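Local atomic coordinates of C alpha-dehydrogenase (Sphingobium sp. SYK-6, PDB entry 4YAG), a protein that probably acts as a C alpha-dehydrogenase in lignin beta-aryl ether cleavage, and binds NADH as a member of the short-chain dehydrogenase/reductase family. Residues 88-93 with 139-144; 31-36 with 59-64. All coordinates share one frame; numbering follows the deposited sequence.

Contact 1: 88-93 with 139-144; sequences LINNAG and IVNTAS. With NAI (1,4-dihydronicotinamide adenine dinucleotide), chain C.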
loop_
_atom_site.group_PDB
_atom_site.type_symbol
_atom_site.label_atom_id
_atom_site.label_comp_id
_atom_site.label_asym_id
_atom_site.label_seq_id
_atom_site.Cartn_x
_atom_site.Cartn_y
_atom_site.Cartn_z
ATOM N N LEU A 88 10.751 9.379 -15.945
ATOM C CA LEU A 88 9.621 9.711 -15.095
ATOM C C LEU A 88 10.018 9.549 -13.627
ATOM O O LEU A 88 10.359 8.454 -13.198
ATOM C CB LEU A 88 8.425 8.804 -15.432
ATOM C CG LEU A 88 7.196 8.918 -14.524
ATOM C CD1 LEU A 88 6.557 10.302 -14.611
ATOM C CD2 LEU A 88 6.188 7.805 -14.875
ATOM N N ILE A 89 9.994 10.644 -12.870
ATOM C CA ILE A 89 10.398 10.633 -11.465
ATOM C C ILE A 89 9.152 10.935 -10.630
ATOM O O ILE A 89 8.707 12.080 -10.544
ATOM C CB ILE A 89 11.530 11.637 -11.127
ATOM C CG1 ILE A 89 12.703 11.536 -12.117
ATOM C CG2 ILE A 89 11.950 11.454 -9.667
ATOM C CD1 ILE A 89 13.538 10.323 -11.990
ATOM N N ASN A 90 8.572 9.895 -10.038
ATOM C CA ASN A 90 7.402 10.047 -9.194
ATOM C C ASN A 90 7.900 10.210 -7.775
ATOM O O ASN A 90 8.078 9.230 -7.042
ATOM C CB ASN A 90 6.503 8.816 -9.277
ATOM C CG ASN A 90 5.956 8.577 -10.664
ATOM O OD1 ASN A 90 5.279 9.431 -11.232
ATOM N ND2 ASN A 90 6.228 7.391 -11.219
ATOM N N ASN A 91 8.159 11.449 -7.400
ATOM C CA ASN A 91 8.881 11.744 -6.169
ATOM C C ASN A 91 8.088 12.531 -5.128
ATOM O O ASN A 91 8.405 12.461 -3.946
ATOM C CB ASN A 91 10.181 12.464 -6.527
ATOM C CG ASN A 91 10.766 13.226 -5.382
ATOM O OD1 ASN A 91 11.514 12.688 -4.552
ATOM N ND2 ASN A 91 10.444 14.506 -5.329
ATOM N N ALA A 92 7.060 13.270 -5.554
ATOM C CA ALA A 92 6.289 14.068 -4.616
ATOM C C ALA A 92 5.829 13.188 -3.457
ATOM O O ALA A 92 5.421 12.038 -3.635
ATOM C CB ALA A 92 5.086 14.701 -5.285
ATOM N N GLY A 93 5.815 13.781 -2.277
ATOM C CA GLY A 93 5.286 13.102 -1.118
ATOM C C GLY A 93 5.122 14.066 0.004
ATOM O O GLY A 93 5.650 15.176 -0.041
ATOM N N ILE A 139 11.835 4.907 -14.919
ATOM C CA ILE A 139 10.945 5.393 -13.876
ATOM C C ILE A 139 11.642 5.276 -12.527
ATOM O O ILE A 139 12.198 4.226 -12.201
ATOM C CB ILE A 139 9.652 4.542 -13.780
ATOM C CG1 ILE A 139 8.977 4.456 -15.135
ATOM C CG2 ILE A 139 8.690 5.085 -12.718
ATOM C CD1 ILE A 139 7.842 3.494 -15.162
ATOM N N VAL A 140 11.635 6.364 -11.761
ATOM C CA VAL A 140 12.114 6.348 -10.396
ATOM C C VAL A 140 10.938 6.694 -9.507
ATOM O O VAL A 140 10.301 7.727 -9.698
ATOM C CB VAL A 140 13.226 7.390 -10.141
ATOM C CG1 VAL A 140 13.684 7.363 -8.687
ATOM C CG2 VAL A 140 14.419 7.164 -11.060
ATOM N N ASN A 141 10.644 5.842 -8.530
ATOM C CA ASN A 141 9.647 6.159 -7.509
ATOM C C ASN A 141 10.334 6.409 -6.187
ATOM O O ASN A 141 11.144 5.600 -5.763
ATOM C CB ASN A 141 8.681 4.963 -7.336
ATOM C CG ASN A 141 7.860 4.706 -8.579
ATOM O OD1 ASN A 141 7.482 5.635 -9.286
ATOM N ND2 ASN A 141 7.619 3.436 -8.881
ATOM N N THR A 142 9.993 7.500 -5.513
ATOM C CA THR A 142 10.592 7.748 -4.208
ATOM C C THR A 142 9.729 7.144 -3.123
ATOM O O THR A 142 8.621 7.612 -2.874
ATOM C CB THR A 142 10.764 9.232 -3.916
ATOM O OG1 THR A 142 11.485 9.849 -4.998
ATOM C CG2 THR A 142 11.523 9.407 -2.619
ATOM N N ALA A 143 10.237 6.095 -2.495
ATOM C CA ALA A 143 9.552 5.515 -1.348
ATOM C C ALA A 143 10.223 6.084 -0.091
ATOM O O ALA A 143 10.292 7.313 0.068
ATOM C CB ALA A 143 9.602 4.001 -1.415
ATOM N N SER A 144 10.727 5.220 0.791
ATOM C CA SER A 144 11.403 5.626 2.017
ATOM C C SER A 144 11.933 4.373 2.691
ATOM O O SER A 144 11.365 3.296 2.509
ATOM C CB SER A 144 10.431 6.291 2.983
ATOM O OG SER A 144 11.104 6.560 4.207
HETATM P PA NAI C . 9.924 18.459 -0.067
HETATM O O1A NAI C . 8.646 18.913 0.583
HETATM O O2A NAI C . 11.127 19.369 0.076
HETATM O O5B NAI C . 9.687 18.179 -1.596
HETATM C C5B NAI C . 8.480 17.612 -2.017
HETATM C C4B NAI C . 7.856 18.502 -3.016
HETATM O O4B NAI C . 6.686 17.752 -3.481
HETATM C C3B NAI C . 7.407 19.812 -2.540
HETATM O O3B NAI C . 7.901 20.891 -3.359
HETATM C C2B NAI C . 5.960 19.726 -2.533
HETATM O O2B NAI C . 5.300 20.982 -2.748
HETATM C C1B NAI C . 5.636 18.723 -3.547
HETATM N N9A NAI C . 4.352 18.100 -3.362
HETATM C C8A NAI C . 3.767 17.674 -2.188
HETATM N N7A NAI C . 2.539 17.194 -2.430
HETATM C C5A NAI C . 2.291 17.280 -3.775
HETATM C C6A NAI C . 1.228 16.959 -4.622
HETATM N N6A NAI C . 0.034 16.462 -4.082
HETATM N N1A NAI C . 1.329 17.184 -5.957
HETATM C C2A NAI C . 2.459 17.722 -6.473
HETATM N N3A NAI C . 3.507 18.053 -5.706
HETATM C C4A NAI C . 3.449 17.853 -4.370
HETATM O O3 NAI C . 10.227 17.070 0.636
HETATM P PN NAI C . 11.171 15.841 0.195
HETATM O O1N NAI C . 12.175 16.225 -0.885
HETATM O O2N NAI C . 11.802 15.367 1.481
HETATM O O5D NAI C . 10.124 14.761 -0.373
HETATM C C5D NAI C . 10.367 14.024 -1.574
HETATM C C4D NAI C . 10.053 12.589 -1.353
HETATM O O4D NAI C . 11.101 12.016 -0.488
HETATM C C3D NAI C . 8.775 12.338 -0.679
HETATM O O3D NAI C . 8.079 11.280 -1.370
HETATM C C2D NAI C . 9.121 11.927 0.679
HETATM O O2D NAI C . 8.111 11.077 1.236
HETATM C C1D NAI C . 10.375 11.215 0.519
HETATM N N1N NAI C . 11.252 11.051 1.618
HETATM C C2N NAI C . 11.935 12.088 2.210
HETATM C C3N NAI C . 12.798 11.829 3.261
HETATM C C7N NAI C . 13.553 12.933 3.919
HETATM O O7N NAI C . 14.223 12.750 4.958
HETATM N N7N NAI C . 13.557 14.232 3.249
HETATM C C4N NAI C . 13.003 10.543 3.733
HETATM C C5N NAI C . 12.352 9.506 3.092
HETATM C C6N NAI C . 11.502 9.758 2.046
HETATM O O HOH W 1 6.558 9.519 -4.294
#

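Contact 2: 31-36 with 59-64; sequences RLVLAD and HTIRLD. With NAI (1,4-dihydronicotinamide adenine dinucleotide), chain C.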
loop_
_atom_site.group_PDB
_atom_site.type_symbol
_atom_site.label_atom_id
_atom_site.label_comp_id
_atom_site.label_asym_id
_atom_site.label_seq_id
_atom_site.Cartn_x
_atom_site.Cartn_y
_atom_site.Cartn_z
ATOM N N ARG A 31 16.719 17.722 -20.219
ATOM C CA ARG A 31 15.813 18.839 -20.037
ATOM C C ARG A 31 14.783 18.434 -19.012
ATOM O O ARG A 31 14.523 17.242 -18.827
ATOM C CB ARG A 31 15.127 19.228 -21.344
ATOM C CG ARG A 31 16.118 19.562 -22.436
ATOM C CD ARG A 31 15.443 20.018 -23.719
ATOM N NE ARG A 31 15.015 21.417 -23.637
ATOM C CZ ARG A 31 13.955 21.908 -24.274
ATOM N NH1 ARG A 31 13.218 21.124 -25.047
ATOM N NH2 ARG A 31 13.631 23.185 -24.153
ATOM N N LEU A 32 14.193 19.415 -18.349
ATOM C CA LEU A 32 13.353 19.147 -17.183
ATOM C C LEU A 32 11.946 19.704 -17.287
ATOM O O LEU A 32 11.739 20.818 -17.760
ATOM C CB LEU A 32 13.970 19.759 -15.930
ATOM C CG LEU A 32 15.410 19.385 -15.601
ATOM C CD1 LEU A 32 15.866 20.227 -14.419
ATOM C CD2 LEU A 32 15.525 17.902 -15.334
ATOM N N VAL A 33 10.992 18.933 -16.763
ATOM C CA VAL A 33 9.685 19.448 -16.423
ATOM C C VAL A 33 9.499 19.187 -14.943
ATOM O O VAL A 33 9.526 18.022 -14.499
ATOM C CB VAL A 33 8.568 18.769 -17.230
ATOM C CG1 VAL A 33 7.200 19.232 -16.769
ATOM C CG2 VAL A 33 8.755 19.040 -18.681
ATOM N N LEU A 34 9.362 20.265 -14.179
ATOM C CA LEU A 34 9.148 20.173 -12.738
ATOM C C LEU A 34 7.662 20.374 -12.462
ATOM O O LEU A 34 7.083 21.394 -12.823
ATOM C CB LEU A 34 9.973 21.221 -11.995
ATOM C CG LEU A 34 11.447 21.288 -12.369
ATOM C CD1 LEU A 34 12.146 22.354 -11.559
ATOM C CD2 LEU A 34 12.141 19.963 -12.194
ATOM N N ALA A 35 7.044 19.377 -11.831
ATOM C CA ALA A 35 5.630 19.398 -11.528
ATOM C C ALA A 35 5.487 19.438 -10.004
ATOM O O ALA A 35 6.076 18.643 -9.289
ATOM C CB ALA A 35 4.930 18.165 -12.104
ATOM N N ASP A 36 4.723 20.389 -9.507
ATOM C CA ASP A 36 4.659 20.619 -8.059
ATOM C C ASP A 36 3.364 21.329 -7.719
ATOM O O ASP A 36 2.851 22.143 -8.506
ATOM C CB ASP A 36 5.866 21.467 -7.644
ATOM C CG ASP A 36 6.266 21.287 -6.195
ATOM O OD1 ASP A 36 5.525 21.770 -5.310
ATOM O OD2 ASP A 36 7.341 20.672 -5.952
ATOM N N HIS A 59 10.953 23.564 -17.630
ATOM C CA HIS A 59 9.565 24.000 -17.704
ATOM C C HIS A 59 8.886 23.613 -16.397
ATOM O O HIS A 59 9.166 22.550 -15.863
ATOM C CB HIS A 59 8.860 23.310 -18.870
ATOM C CG HIS A 59 7.419 23.678 -19.027
ATOM N ND1 HIS A 59 6.997 24.975 -19.245
ATOM C CD2 HIS A 59 6.297 22.921 -19.039
ATOM C CE1 HIS A 59 5.684 24.997 -19.367
ATOM N NE2 HIS A 59 5.230 23.759 -19.246
ATOM N N THR A 60 8.000 24.461 -15.886
ATOM C CA THR A 60 7.308 24.174 -14.640
ATOM C C THR A 60 5.818 24.016 -14.886
ATOM O O THR A 60 5.232 24.713 -15.704
ATOM C CB THR A 60 7.522 25.276 -13.598
ATOM O OG1 THR A 60 7.133 26.524 -14.154
ATOM C CG2 THR A 60 8.996 25.332 -13.198
ATOM N N ILE A 61 5.226 23.093 -14.142
ATOM C CA ILE A 61 3.789 22.865 -14.177
ATOM C C ILE A 61 3.294 22.728 -12.753
ATOM O O ILE A 61 3.807 21.894 -11.984
ATOM C CB ILE A 61 3.414 21.565 -14.932
ATOM C CG1 ILE A 61 3.880 21.618 -16.384
ATOM C CG2 ILE A 61 1.899 21.338 -14.895
ATOM C CD1 ILE A 61 3.644 20.332 -17.146
ATOM N N ARG A 62 2.289 23.520 -12.419
ATOM C CA ARG A 62 1.636 23.416 -11.120
ATOM C C ARG A 62 0.525 22.366 -11.206
ATOM O O ARG A 62 -0.405 22.494 -12.034
ATOM C CB ARG A 62 1.065 24.760 -10.701
ATOM C CG ARG A 62 0.422 24.713 -9.319
ATOM C CD ARG A 62 -0.026 26.058 -8.858
ATOM N NE ARG A 62 -0.774 25.971 -7.606
ATOM C CZ ARG A 62 -2.102 25.899 -7.519
ATOM N NH1 ARG A 62 -2.863 25.908 -8.611
ATOM N NH2 ARG A 62 -2.672 25.824 -6.324
ATOM N N LEU A 63 0.593 21.359 -10.339
ATOM C CA LEU A 63 -0.422 20.319 -10.328
ATOM C C LEU A 63 -0.386 19.569 -9.013
ATOM O O LEU A 63 0.558 19.680 -8.247
ATOM C CB LEU A 63 -0.249 19.338 -11.491
ATOM C CG LEU A 63 1.069 18.602 -11.653
ATOM C CD1 LEU A 63 1.283 17.508 -10.615
ATOM C CD2 LEU A 63 1.152 17.977 -13.058
ATOM N N ASP A 64 -1.472 18.848 -8.767
ATOM C CA ASP A 64 -1.606 17.886 -7.670
ATOM C C ASP A 64 -1.522 16.480 -8.277
ATOM O O ASP A 64 -2.360 16.132 -9.116
ATOM C CB ASP A 64 -2.974 18.112 -7.035
ATOM C CG ASP A 64 -3.316 17.127 -5.926
ATOM O OD1 ASP A 64 -2.529 16.223 -5.600
ATOM O OD2 ASP A 64 -4.421 17.301 -5.363
HETATM P PA NAI C . 9.924 18.459 -0.067
HETATM O O1A NAI C . 8.646 18.913 0.583
HETATM O O2A NAI C . 11.127 19.369 0.076
HETATM O O5B NAI C . 9.687 18.179 -1.596
HETATM C C5B NAI C . 8.480 17.612 -2.017
HETATM C C4B NAI C . 7.856 18.502 -3.016
HETATM O O4B NAI C . 6.686 17.752 -3.481
HETATM C C3B NAI C . 7.407 19.812 -2.540
HETATM O O3B NAI C . 7.901 20.891 -3.359
HETATM C C2B NAI C . 5.960 19.726 -2.533
HETATM O O2B NAI C . 5.300 20.982 -2.748
HETATM C C1B NAI C . 5.636 18.723 -3.547
HETATM N N9A NAI C . 4.352 18.100 -3.362
HETATM C C8A NAI C . 3.767 17.674 -2.188
HETATM N N7A NAI C . 2.539 17.194 -2.430
HETATM C C5A NAI C . 2.291 17.280 -3.775
HETATM C C6A NAI C . 1.228 16.959 -4.622
HETATM N N6A NAI C . 0.034 16.462 -4.082
HETATM N N1A NAI C . 1.329 17.184 -5.957
HETATM C C2A NAI C . 2.459 17.722 -6.473
HETATM N N3A NAI C . 3.507 18.053 -5.706
HETATM C C4A NAI C . 3.449 17.853 -4.370
HETATM O O3 NAI C . 10.227 17.070 0.636
HETATM P PN NAI C . 11.171 15.841 0.195
HETATM O O1N NAI C . 12.175 16.225 -0.885
HETATM O O2N NAI C . 11.802 15.367 1.481
HETATM O O5D NAI C . 10.124 14.761 -0.373
HETATM C C5D NAI C . 10.367 14.024 -1.574
HETATM C C4D NAI C . 10.053 12.589 -1.353
HETATM O O4D NAI C . 11.101 12.016 -0.488
HETATM C C3D NAI C . 8.775 12.338 -0.679
HETATM O O3D NAI C . 8.079 11.280 -1.370
HETATM C C2D NAI C . 9.121 11.927 0.679
HETATM O O2D NAI C . 8.111 11.077 1.236
HETATM C C1D NAI C . 10.375 11.215 0.519
HETATM N N1N NAI C . 11.252 11.051 1.618
HETATM C C2N NAI C . 11.935 12.088 2.210
HETATM C C3N NAI C . 12.798 11.829 3.261
HETATM C C7N NAI C . 13.553 12.933 3.919
HETATM O O7N NAI C . 14.223 12.750 4.958
HETATM N N7N NAI C . 13.557 14.232 3.249
HETATM C C4N NAI C . 13.003 10.543 3.733
HETATM C C5N NAI C . 12.352 9.506 3.092
HETATM C C6N NAI C . 11.502 9.758 2.046
#

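Contact 1: 88-93 with 139-144
Leu88, Ile89 and Asn90 pair in parallel with Ile139, Val140 and Asn141. The axes of the two short strands come within 4.7 Å and diverge by 10°. Val140 N donates to Leu88 O. Asn90 turns both its N and its O to the other strand: the N donates to Val140 O and the O accepts from Thr142 N. Leu88, Asn90, Ile139 and Asn141 point to the face covered by helices 105-133 and 156-177. Ile89 and Val140 point to the other face, where Ile89 rests on helix 16-27. Ile89 CD1 packs tightly against Val140 CG2 at 3.4 Å, the two side chains lying alongside.

The two asparagines also run side by side. Asn90 ND2 donates a hydrogen bond to Asn141 OD1 at 2.9 Å, almost in its own amide plane. The amide planes are only 26° apart, so the bond holds the pair nearly flat. Asn141 ND2 is satisfied by Thr169 of helix 156-177.

This is the pairing of strands 87-90 and 137-142, linked by helix 105-133, at the middle of the Rossmann-fold sheet. Asn90 to Gly93 form the Asn-Asn-Ala-Gly motif of the SDR family, just where strand 87-90 ends.

Asn91 CG is anti to the backbone N (chi1 160°), which sets its OD1 beside Thr142. Thr142 OG1 donates at 2.9 Å to Asn91 OD1, on a lone pair in the amide plane. The methyl CG2 of Thr142 turns instead to the nicotinamide ribose. The O3D hydroxyl of that ribose donates to Asn91 O at 2.9 Å. Thr142 O receives Lys162 NZ. A water lies 2.8 Å from Ala92 O and also near Thr142 O. Ser144 OG approaches the nicotinamide ring, 3.4 Å from its C5N.

Contact 2: 31-36 with 59-64
Val33 to Asp36 pair in parallel with His59 to Arg62. Five backbone hydrogen bonds join the segments. His59 N and Ile61 N donate to Leu32 O and Leu34 O, while Leu34 N and Asp36 N donate to His59 O and Ile61 O. The last, Leu63 N to Asp36 O at 3.0 Å, comes from above the carbonyl plane, where the second segment leaves its strand.

Apolar contacts gather on the face of Val33, Ala35 and Ile61, which helix 68-82 covers. The side chains of Val33 and Ile61 cross at a slant and touch through Val33 CG1 and Ile61 CD1 at 3.7 Å. Leu63 holds CG between its backbone N and carbonyl carbon (chi1 57°), and its CD2 meets Ala35 CB at 3.9 Å. The His59 ring finds its polar partner outside, in Glu77.

The polar contacts with NADH lie at the C-terminal ends of the segments, as in a Rossmann beta-alpha-beta unit. Asp36 grips the adenosine ribose of NADH with both carboxylate oxygens. Its OD1 accepts O2B and its OD2 accepts O3B, each at 2.7 Å. Asp64 OD1 takes the adenine N6A at 3.0 Å, and Asp64 OD2 forms a salt bridge to Arg205.

A carboxylate bonded to both ribose hydroxyls would probably repel a phosphate on O2B. The site is therefore consistent with a preference for NAD(H) over NADP(H).

How the contacts relate
From the N terminus, strand 7-11 comes first, beside the central strand of the sheet. The chain then moves outward. Contact 2 closes the loop that runs from strand 31-36 through helix 39-51 to the edge strand 58-62. Helix 68-82 carries the chain back past strands 31-36 and 7-11 to strand 87-90. Contact 1 then closes a second loop, through helix 105-133 to strand 137-142. The two loops follow in series and neither nest nor cross. Their centres are about 14 Å apart, with strand 7-11 between them in the sheet. Contact 2 binds the adenosine half of NADH; contact 1 lies mainly along the nicotinamide half, though its Ala92 also meets the adenine.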